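Local coordinates for protein D-alanyl transferase DltD (Enterococcus faecium TX0133A04, PDB 6PFX) that probably transfers D-alanyl groups during the D-alanylation of lipoteichoic acid in the Gram-positive cell wall, working at the membrane, at residues 96-100 against 361-367; 272-276 against 317-322; 288-294 against 327-333. One frame throughout, in Å; residues are numbered along the deposited sequence.

Contact 1: residues 96-100 against 361-367; sequences KKVVF and IRPFLEE
A helix laid nearly antiparallel on a parallel beta-sheet is a recurring element of the three-layer alpha/beta/alpha fold of the SGNH-hydrolase clan; here strand 97-100 is covered by the last turn of helix 351-365. The short axes run 10.1 Å apart at 162°, with Lys-97 CA 7.2 Å from Leu-365 CA and Val-99 CA 7.7 Å from Ile-361 CA. Lys-97 (chi1 m, then t, t, p) points at the helix: its CB meets Leu-365 CD2 at 3.8 Å, and its CD sits over the Phe-364 ring face, 4.0 Å from the centroid, a CH-pi contact. Val-98 turns its side chain away toward helix 271-284, but its O lies 3.6 Å from Phe-364 CE2 at the ring edge. Val-99 (t) faces the helix again, with CG1 4.4 Å from Ile-361 CG1 and CG2 4.4 Å from Leu-365 CD1. The helix ends in a Schellman motif, Glu-367 adopting phi/psi 58/40; Lys-97 NZ donates a 2.8 Å hydrogen bond to Glu-367 OE2, closing a salt bridge.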
loop_
_atom_site.group_PDB
_atom_site.type_symbol
_atom_site.label_atom_id
_atom_site.label_comp_id
_atom_site.label_asym_id
_atom_site.label_seq_id
_atom_site.Cartn_x
_atom_site.Cartn_y
_atom_site.Cartn_z
ATOM N N LYS A 96 15.697 -5.387 1.239
ATOM C CA LYS A 96 15.276 -4.681 0.040
ATOM C C LYS A 96 14.831 -3.249 0.336
ATOM O O LYS A 96 14.335 -2.918 1.419
ATOM C CB LYS A 96 14.139 -5.438 -0.648
ATOM C CG LYS A 96 14.571 -6.784 -1.232
ATOM C CD LYS A 96 13.479 -7.436 -2.062
ATOM C CE LYS A 96 13.334 -6.779 -3.428
ATOM N NZ LYS A 96 14.323 -7.172 -4.479
ATOM N N LYS A 97 15.013 -2.394 -0.659
ATOM C CA LYS A 97 14.301 -1.126 -0.679
ATOM C C LYS A 97 12.833 -1.343 -1.029
ATOM O O LYS A 97 12.476 -2.241 -1.800
ATOM C CB LYS A 97 14.961 -0.175 -1.675
ATOM C CG LYS A 97 16.330 0.319 -1.201
ATOM C CD LYS A 97 16.890 1.313 -2.189
ATOM C CE LYS A 97 18.216 1.866 -1.751
ATOM N NZ LYS A 97 19.223 0.777 -1.725
ATOM N N VAL A 98 11.984 -0.491 -0.438
ATOM C CA VAL A 98 10.529 -0.582 -0.522
ATOM C C VAL A 98 9.949 0.808 -0.745
ATOM O O VAL A 98 10.408 1.787 -0.149
ATOM C CB VAL A 98 9.947 -1.165 0.784
ATOM C CG1 VAL A 98 8.429 -1.246 0.717
ATOM C CG2 VAL A 98 10.571 -2.531 1.087
ATOM N N VAL A 99 8.926 0.895 -1.588
ATOM C CA VAL A 99 8.108 2.094 -1.723
ATOM C C VAL A 99 6.717 1.719 -1.250
ATOM O O VAL A 99 6.170 0.694 -1.670
ATOM C CB VAL A 99 8.070 2.591 -3.176
ATOM C CG1 VAL A 99 7.207 3.849 -3.343
ATOM C CG2 VAL A 99 9.447 2.912 -3.652
ATOM N N PHE A 100 6.153 2.532 -0.368
ATOM C CA PHE A 100 4.858 2.240 0.235
ATOM C C PHE A 100 4.002 3.497 0.163
ATOM O O PHE A 100 4.355 4.517 0.758
ATOM C CB PHE A 100 5.040 1.795 1.694
ATOM C CG PHE A 100 3.804 1.192 2.331
ATOM C CD1 PHE A 100 2.730 1.984 2.649
ATOM C CD2 PHE A 100 3.727 -0.175 2.619
ATOM C CE1 PHE A 100 1.600 1.435 3.245
ATOM C CE2 PHE A 100 2.592 -0.725 3.207
ATOM C CZ PHE A 100 1.538 0.079 3.517
ATOM N N ILE A 361 11.436 9.021 -5.380
ATOM C CA ILE A 361 11.663 7.611 -5.689
ATOM C C ILE A 361 12.997 7.426 -6.398
ATOM O O ILE A 361 13.778 6.528 -6.062
ATOM C CB ILE A 361 10.518 7.039 -6.551
ATOM C CG1 ILE A 361 9.223 6.927 -5.748
ATOM C CG2 ILE A 361 10.948 5.704 -7.203
ATOM C CD1 ILE A 361 7.979 6.775 -6.651
ATOM N N ARG A 362 13.257 8.248 -7.419
ATOM C CA ARG A 362 14.436 8.068 -8.257
ATOM C C ARG A 362 15.731 8.171 -7.466
ATOM O O ARG A 362 16.533 7.220 -7.522
ATOM C CB ARG A 362 14.407 9.061 -9.435
ATOM C CG ARG A 362 15.513 8.846 -10.486
ATOM C CD ARG A 362 15.660 10.053 -11.416
ATOM N NE ARG A 362 15.930 11.268 -10.653
ATOM C CZ ARG A 362 17.076 11.532 -10.031
ATOM N NH1 ARG A 362 18.085 10.668 -10.078
ATOM N NH2 ARG A 362 17.213 12.667 -9.358
ATOM N N PRO A 363 16.008 9.231 -6.708
ATOM C CA PRO A 363 17.294 9.263 -5.994
ATOM C C PRO A 363 17.431 8.182 -4.924
ATOM O O PRO A 363 18.552 7.727 -4.653
ATOM C CB PRO A 363 17.344 10.678 -5.414
ATOM C CG PRO A 363 15.896 11.069 -5.280
ATOM C CD PRO A 363 15.214 10.453 -6.470
ATOM N N PHE A 364 16.318 7.738 -4.331
ATOM C CA PHE A 364 16.339 6.631 -3.376
ATOM C C PHE A 364 16.779 5.343 -4.054
ATOM O O PHE A 364 17.772 4.727 -3.660
ATOM C CB PHE A 364 14.933 6.474 -2.779
ATOM C CG PHE A 364 14.757 5.305 -1.829
ATOM C CD1 PHE A 364 15.666 5.047 -0.819
ATOM C CD2 PHE A 364 13.635 4.494 -1.933
ATOM C CE1 PHE A 364 15.474 3.966 0.071
ATOM C CE2 PHE A 364 13.416 3.456 -1.052
ATOM C CZ PHE A 364 14.353 3.171 -0.053
ATOM N N LEU A 365 16.044 4.924 -5.085
ATOM C CA LEU A 365 16.297 3.637 -5.721
ATOM C C LEU A 365 17.580 3.643 -6.558
ATOM O O LEU A 365 18.200 2.587 -6.733
ATOM C CB LEU A 365 15.080 3.222 -6.560
ATOM C CG LEU A 365 13.767 3.015 -5.794
ATOM C CD1 LEU A 365 12.655 2.448 -6.697
ATOM C CD2 LEU A 365 13.991 2.081 -4.616
ATOM N N GLU A 366 17.996 4.797 -7.090
ATOM C CA GLU A 366 19.245 4.890 -7.855
ATOM C C GLU A 366 20.450 5.242 -6.986
ATOM O O GLU A 366 21.568 5.340 -7.508
ATOM C CB GLU A 366 19.118 5.911 -8.995
ATOM C CG GLU A 366 18.066 5.528 -10.028
ATOM C CD GLU A 366 18.167 6.332 -11.323
ATOM O OE1 GLU A 366 17.858 5.774 -12.399
ATOM O OE2 GLU A 366 18.572 7.515 -11.265
ATOM N N GLU A 367 20.237 5.442 -5.682
ATOM C CA GLU A 367 21.308 5.711 -4.717
ATOM C C GLU A 367 22.136 6.953 -5.061
ATOM O O GLU A 367 23.349 6.990 -4.863
ATOM C CB GLU A 367 22.155 4.454 -4.470
ATOM C CG GLU A 367 21.296 3.285 -3.967
ATOM C CD GLU A 367 22.092 2.197 -3.262
ATOM O OE1 GLU A 367 23.209 2.474 -2.776
ATOM O OE2 GLU A 367 21.591 1.055 -3.191
#

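Contact 2: residues 272-276 against 317-322; sequences FSDFQ and KIKFQL
Lys-317, fully extended with all four chi angles t, lies across one face of the Phe-272 ring (chi1 m): its CE is 3.7 Å from the centroid in a CH-pi contact and its NZ 4.2 Å in a cation-pi interaction, while that ammonium also donates to backbone carbonyls, Trp-386 O among them. Both segments are helical, their axes 11.6 Å apart and crossing at -28°, with Phe-272 CA 7.7 Å from Ile-318 CA and Gln-276 CA 8.3 Å from Gln-321 CA. Ile-318 CD1 reaches between the two aromatic residues, 3.7 Å from Phe-272 CD1 and 3.6 Å from Phe-275 CD2, and Leu-322 CD2 meets Phe-275 CE2 at 3.8 Å. Gln-321 (t, t) spans the gap: its NE2 donates to Phe-272 O and to Gln-276 OE1, each at 3.0 Å, and its OE1 accepts from Trp-386. Gln-276 NE2 turns to Gln-325. Near-parallel neighbouring helices of this kind, covering one face of a parallel sheet, are typical of the flavodoxin-like alpha/beta/alpha sandwich of the SGNH-hydrolase clan.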
loop_
_atom_site.group_PDB
_atom_site.type_symbol
_atom_site.label_atom_id
_atom_site.label_comp_id
_atom_site.label_asym_id
_atom_site.label_seq_id
_atom_site.Cartn_x
_atom_site.Cartn_y
_atom_site.Cartn_z
ATOM N N PHE A 272 -4.345 2.161 12.094
ATOM C CA PHE A 272 -3.054 2.580 12.629
ATOM C C PHE A 272 -2.310 1.390 13.210
ATOM O O PHE A 272 -1.085 1.303 13.114
ATOM C CB PHE A 272 -3.231 3.665 13.695
ATOM C CG PHE A 272 -3.602 5.003 13.125
ATOM C CD1 PHE A 272 -2.645 5.816 12.546
ATOM C CD2 PHE A 272 -4.912 5.426 13.140
ATOM C CE1 PHE A 272 -2.984 7.026 12.000
ATOM C CE2 PHE A 272 -5.253 6.639 12.597
ATOM C CZ PHE A 272 -4.285 7.437 12.028
ATOM N N SER A 273 -3.043 0.465 13.829
ATOM C CA SER A 273 -2.433 -0.730 14.402
ATOM C C SER A 273 -2.183 -1.805 13.346
ATOM O O SER A 273 -1.166 -2.507 13.421
ATOM C CB SER A 273 -3.280 -1.202 15.580
ATOM O OG SER A 273 -3.306 -0.199 16.594
ATOM N N ASP A 274 -3.064 -1.943 12.343
ATOM C CA ASP A 274 -2.743 -2.794 11.200
ATOM C C ASP A 274 -1.474 -2.297 10.509
ATOM O O ASP A 274 -0.617 -3.093 10.105
ATOM C CB ASP A 274 -3.897 -2.848 10.190
ATOM C CG ASP A 274 -5.160 -3.515 10.735
ATOM O OD1 ASP A 274 -5.161 -4.066 11.852
ATOM O OD2 ASP A 274 -6.182 -3.487 10.020
ATOM N N PHE A 275 -1.333 -0.970 10.372
ATOM C CA PHE A 275 -0.134 -0.378 9.784
ATOM C C PHE A 275 1.095 -0.695 10.622
ATOM O O PHE A 275 2.181 -0.931 10.076
ATOM C CB PHE A 275 -0.340 1.150 9.651
ATOM C CG PHE A 275 0.786 1.849 8.933
ATOM C CD1 PHE A 275 1.002 1.609 7.605
ATOM C CD2 PHE A 275 1.604 2.762 9.576
ATOM C CE1 PHE A 275 2.026 2.210 6.937
ATOM C CE2 PHE A 275 2.644 3.379 8.893
ATOM C CZ PHE A 275 2.856 3.095 7.577
ATOM N N GLN A 276 0.933 -0.768 11.945
ATOM C CA GLN A 276 2.049 -1.148 12.801
ATOM C C GLN A 276 2.582 -2.537 12.466
ATOM O O GLN A 276 3.781 -2.793 12.629
ATOM C CB GLN A 276 1.659 -1.066 14.277
ATOM C CG GLN A 276 2.833 -1.329 15.204
ATOM C CD GLN A 276 4.000 -0.341 15.088
ATOM O OE1 GLN A 276 3.872 0.786 14.596
ATOM N NE2 GLN A 276 5.146 -0.778 15.567
ATOM N N LYS A 317 -0.139 12.430 12.646
ATOM C CA LYS A 317 -0.220 11.214 13.441
ATOM C C LYS A 317 0.586 10.085 12.804
ATOM O O LYS A 317 1.345 9.383 13.492
ATOM C CB LYS A 317 -1.684 10.809 13.625
ATOM C CG LYS A 317 -1.861 9.601 14.522
ATOM C CD LYS A 317 -3.317 9.419 14.950
ATOM C CE LYS A 317 -3.508 8.116 15.713
ATOM N NZ LYS A 317 -4.904 8.030 16.281
ATOM N N ILE A 318 0.448 9.891 11.487
ATOM C CA ILE A 318 1.181 8.798 10.845
ATOM C C ILE A 318 2.677 9.080 10.825
ATOM O O ILE A 318 3.485 8.156 10.987
ATOM C CB ILE A 318 0.588 8.454 9.464
ATOM C CG1 ILE A 318 0.827 6.977 9.132
ATOM C CG2 ILE A 318 1.124 9.350 8.393
ATOM C CD1 ILE A 318 0.074 6.032 10.038
ATOM N N LYS A 319 3.067 10.351 10.679
ATOM C CA LYS A 319 4.481 10.715 10.713
ATOM C C LYS A 319 5.073 10.543 12.104
ATOM O O LYS A 319 6.231 10.130 12.226
ATOM C CB LYS A 319 4.691 12.113 10.136
ATOM C CG LYS A 319 4.431 12.145 8.629
ATOM C CD LYS A 319 4.984 13.386 7.940
ATOM C CE LYS A 319 4.631 14.660 8.655
ATOM N NZ LYS A 319 5.004 15.831 7.802
ATOM N N PHE A 320 4.295 10.799 13.160
ATOM C CA PHE A 320 4.769 10.479 14.502
ATOM C C PHE A 320 5.032 8.983 14.634
ATOM O O PHE A 320 6.075 8.564 15.153
ATOM C CB PHE A 320 3.747 10.945 15.536
ATOM C CG PHE A 320 4.134 10.629 16.944
ATOM C CD1 PHE A 320 3.775 9.427 17.529
ATOM C CD2 PHE A 320 4.869 11.534 17.683
ATOM C CE1 PHE A 320 4.141 9.138 18.840
ATOM C CE2 PHE A 320 5.233 11.253 18.981
ATOM C CZ PHE A 320 4.882 10.050 19.556
ATOM N N GLN A 321 4.113 8.155 14.131
ATOM C CA GLN A 321 4.296 6.709 14.244
ATOM C C GLN A 321 5.538 6.261 13.481
ATOM O O GLN A 321 6.300 5.403 13.948
ATOM C CB GLN A 321 3.053 5.980 13.716
ATOM C CG GLN A 321 3.056 4.436 13.909
ATOM C CD GLN A 321 1.687 3.826 13.621
ATOM O OE1 GLN A 321 0.706 4.559 13.433
ATOM N NE2 GLN A 321 1.614 2.501 13.562
ATOM N N LEU A 322 5.759 6.850 12.305
ATOM C CA LEU A 322 6.907 6.506 11.474
ATOM C C LEU A 322 8.198 7.018 12.100
ATOM O O LEU A 322 9.112 6.237 12.387
ATOM C CB LEU A 322 6.679 7.081 10.068
ATOM C CG LEU A 322 5.618 6.354 9.236
ATOM C CD1 LEU A 322 5.245 7.104 7.982
ATOM C CD2 LEU A 322 6.100 4.959 8.845
#

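Contact 3: residues 288-294 against 327-333; sequences EVLFIIP and FNRIADF
The guanidinium of Arg-329 grips the start of strand 288-293 in its own plane: NH2 and NH1 reach Glu-288 OE1 at 3.0 and 3.1 Å, a salt bridge, and NH1 also donates to Val-289 O at 3.0 Å. Glu-288 OE1 accepts from Ser-373 as well. Water 1 continues the pairing where the strands splay, donating to Val-289 O (2.9 Å) and accepting from Arg-329 N (3.0 Å). Beyond it run direct backbone bonds: Phe-291 N to Arg-329 O 3.1 Å, Ala-331 N to Phe-291 O 2.7 Å, Ile-293 N to Ala-331 O 2.9 Å and Phe-333 N to Ile-293 O 2.8 Å. The strands are parallel, 4.6 Å and 10° apart, pairing Phe-291 with Ile-330, Ile-292 with Ala-331 and Ile-293 with Asp-332 at CA distances of 4.7 to 4.8 Å. This is the edge of the five-stranded parallel sheet, reached through a beta-alpha-beta crossover by way of helix 308-323. On the face of Phe-291 and Ile-293, Ile-293 CD1 meets Ile-330 CG2 at 4.0 Å; toward the start of the strand, the edge of Phe-291 (chi1 m) meets the face of Phe-327 in an offset edge-to-face pair, centroids 5.7 Å apart and planes at 82°. On the other face, Ile-292 CG1 lies 4.1 Å from Ala-331 CB, Ile-292 CG2 3.9 Å from Phe-333 CD2, and Leu-290 CD1 3.8 Å from Arg-329 CG.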
loop_
_atom_site.group_PDB
_atom_site.type_symbol
_atom_site.label_atom_id
_atom_site.label_comp_id
_atom_site.label_asym_id
_atom_site.label_seq_id
_atom_site.Cartn_x
_atom_site.Cartn_y
_atom_site.Cartn_z
ATOM N N GLU A 288 14.825 -0.631 3.866
ATOM C CA GLU A 288 14.789 0.820 3.768
ATOM C C GLU A 288 13.544 1.169 2.967
ATOM O O GLU A 288 13.268 0.536 1.943
ATOM C CB GLU A 288 16.032 1.351 3.070
ATOM C CG GLU A 288 17.319 1.184 3.902
ATOM C CD GLU A 288 17.431 2.171 5.069
ATOM O OE1 GLU A 288 16.641 3.135 5.157
ATOM O OE2 GLU A 288 18.328 1.982 5.920
ATOM N N VAL A 289 12.769 2.132 3.448
ATOM C CA VAL A 289 11.448 2.386 2.890
ATOM C C VAL A 289 11.296 3.868 2.590
ATOM O O VAL A 289 11.725 4.719 3.378
ATOM C CB VAL A 289 10.316 1.950 3.857
ATOM C CG1 VAL A 289 8.957 1.933 3.148
ATOM C CG2 VAL A 289 10.596 0.614 4.503
ATOM N N LEU A 290 10.672 4.169 1.450
ATOM C CA LEU A 290 10.127 5.489 1.149
ATOM C C LEU A 290 8.607 5.407 1.260
ATOM O O LEU A 290 7.963 4.660 0.509
ATOM C CB LEU A 290 10.530 5.966 -0.251
ATOM C CG LEU A 290 9.836 7.236 -0.775
ATOM C CD1 LEU A 290 10.181 8.478 0.059
ATOM C CD2 LEU A 290 10.160 7.489 -2.264
ATOM N N PHE A 291 8.041 6.152 2.207
ATOM C CA PHE A 291 6.597 6.270 2.355
ATOM C C PHE A 291 6.127 7.522 1.627
ATOM O O PHE A 291 6.798 8.555 1.664
ATOM C CB PHE A 291 6.192 6.357 3.832
ATOM C CG PHE A 291 6.495 5.104 4.614
ATOM C CD1 PHE A 291 5.596 4.053 4.628
ATOM C CD2 PHE A 291 7.677 4.978 5.331
ATOM C CE1 PHE A 291 5.864 2.885 5.339
ATOM C CE2 PHE A 291 7.961 3.805 6.044
ATOM C CZ PHE A 291 7.046 2.766 6.050
ATOM N N ILE A 292 4.991 7.408 0.940
ATOM C CA ILE A 292 4.370 8.508 0.196
ATOM C C ILE A 292 2.961 8.704 0.740
ATOM O O ILE A 292 2.189 7.740 0.827
ATOM C CB ILE A 292 4.354 8.216 -1.323
ATOM C CG1 ILE A 292 5.791 7.972 -1.802
ATOM C CG2 ILE A 292 3.651 9.349 -2.099
ATOM C CD1 ILE A 292 5.933 7.419 -3.211
ATOM N N ILE A 293 2.626 9.952 1.086
ATOM C CA ILE A 293 1.311 10.314 1.604
ATOM C C ILE A 293 0.679 11.276 0.610
ATOM O O ILE A 293 1.132 12.426 0.496
ATOM C CB ILE A 293 1.401 11.017 2.960
ATOM C CG1 ILE A 293 2.227 10.195 3.944
ATOM C CG2 ILE A 293 -0.008 11.184 3.504
ATOM C CD1 ILE A 293 2.453 10.850 5.305
ATOM N N PRO A 294 -0.325 10.848 -0.145
ATOM C CA PRO A 294 -0.931 11.723 -1.148
ATOM C C PRO A 294 -1.929 12.669 -0.516
ATOM O O PRO A 294 -2.481 12.388 0.558
ATOM C CB PRO A 294 -1.672 10.741 -2.066
ATOM C CG PRO A 294 -2.098 9.651 -1.091
ATOM C CD PRO A 294 -0.866 9.479 -0.212
ATOM N N PHE A 327 11.577 5.428 10.955
ATOM C CA PHE A 327 11.215 5.545 9.546
ATOM C C PHE A 327 11.147 7.031 9.226
ATOM O O PHE A 327 10.155 7.695 9.531
ATOM C CB PHE A 327 9.876 4.868 9.300
ATOM C CG PHE A 327 9.866 3.376 9.564
ATOM C CD1 PHE A 327 10.234 2.483 8.569
ATOM C CD2 PHE A 327 9.444 2.874 10.778
ATOM C CE1 PHE A 327 10.193 1.133 8.779
ATOM C CE2 PHE A 327 9.390 1.529 10.993
ATOM C CZ PHE A 327 9.779 0.645 9.988
ATOM N N ASN A 328 12.213 7.569 8.630
ATOM C CA ASN A 328 12.323 9.010 8.454
ATOM C C ASN A 328 12.340 9.426 6.989
ATOM O O ASN A 328 12.561 10.608 6.694
ATOM C CB ASN A 328 13.586 9.553 9.134
ATOM C CG ASN A 328 13.585 9.339 10.623
ATOM O OD1 ASN A 328 14.527 8.778 11.190
ATOM N ND2 ASN A 328 12.541 9.797 11.272
ATOM N N ARG A 329 12.091 8.495 6.073
ATOM C CA ARG A 329 12.117 8.764 4.635
ATOM C C ARG A 329 10.670 8.775 4.155
ATOM O O ARG A 329 10.078 7.723 3.893
ATOM C CB ARG A 329 12.940 7.713 3.904
ATOM C CG ARG A 329 13.169 8.015 2.433
ATOM C CD ARG A 329 13.912 6.887 1.740
ATOM N NE ARG A 329 15.271 6.660 2.208
ATOM C CZ ARG A 329 15.611 5.712 3.078
ATOM N NH1 ARG A 329 14.684 4.933 3.616
ATOM N NH2 ARG A 329 16.878 5.560 3.431
ATOM N N ILE A 330 10.111 9.975 4.054
ATOM C CA ILE A 330 8.680 10.170 3.876
ATOM C C ILE A 330 8.500 11.311 2.890
ATOM O O ILE A 330 9.038 12.404 3.095
ATOM C CB ILE A 330 7.975 10.526 5.200
ATOM C CG1 ILE A 330 8.207 9.458 6.267
ATOM C CG2 ILE A 330 6.464 10.719 4.965
ATOM C CD1 ILE A 330 7.733 9.851 7.639
ATOM N N ALA A 331 7.746 11.056 1.837
ATOM C CA ALA A 331 7.318 12.086 0.895
ATOM C C ALA A 331 5.883 12.430 1.262
ATOM O O ALA A 331 4.944 11.744 0.851
ATOM C CB ALA A 331 7.398 11.574 -0.535
ATOM N N ASP A 332 5.710 13.500 2.020
ATOM C CA ASP A 332 4.398 13.931 2.491
ATOM C C ASP A 332 3.887 14.989 1.526
ATOM O O ASP A 332 4.401 16.112 1.497
ATOM C CB ASP A 332 4.529 14.489 3.907
ATOM C CG ASP A 332 3.232 15.072 4.443
ATOM O OD1 ASP A 332 2.198 15.041 3.747
ATOM O OD2 ASP A 332 3.253 15.565 5.587
ATOM N N PHE A 333 2.897 14.620 0.711
ATOM C CA PHE A 333 2.326 15.513 -0.290
ATOM C C PHE A 333 0.949 16.062 0.107
ATOM O O PHE A 333 0.237 16.600 -0.746
ATOM C CB PHE A 333 2.237 14.797 -1.645
ATOM C CG PHE A 333 3.566 14.424 -2.255
ATOM C CD1 PHE A 333 4.605 15.332 -2.325
ATOM C CD2 PHE A 333 3.749 13.168 -2.796
ATOM C CE1 PHE A 333 5.811 14.973 -2.904
ATOM C CE2 PHE A 333 4.936 12.819 -3.384
ATOM C CZ PHE A 333 5.963 13.716 -3.434
HETATM O O HOH W 1 11.194 5.657 6.060
#

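Overall arrangement
Nested and crossing loops together build this alpha/beta fold. Of the segments in these contacts, that on strand 97-101 comes first, and contact 1 closes the widest loop only when helix 351-365 returns to cover it. Inside that loop, contacts 2 and 3 cross: contact 2 closes when helix 308-323 packs beside helix 271-284, and contact 3 when strand 330-332 pairs with strand 288-293. The sheet unites contacts 1 and 3, since Val-98 hydrogen-bonds through its backbone to Glu-288 and Leu-290, while Phe-364 packs on Arg-329. Contact 2 lies across the sheet from helix 351-365; Leu-322 and Ile-318 pack on Phe-291 and Ile-293, a Lys-319 to Asp-332 salt bridge joins it to contact 3, and Phe-275 reaches Phe-100.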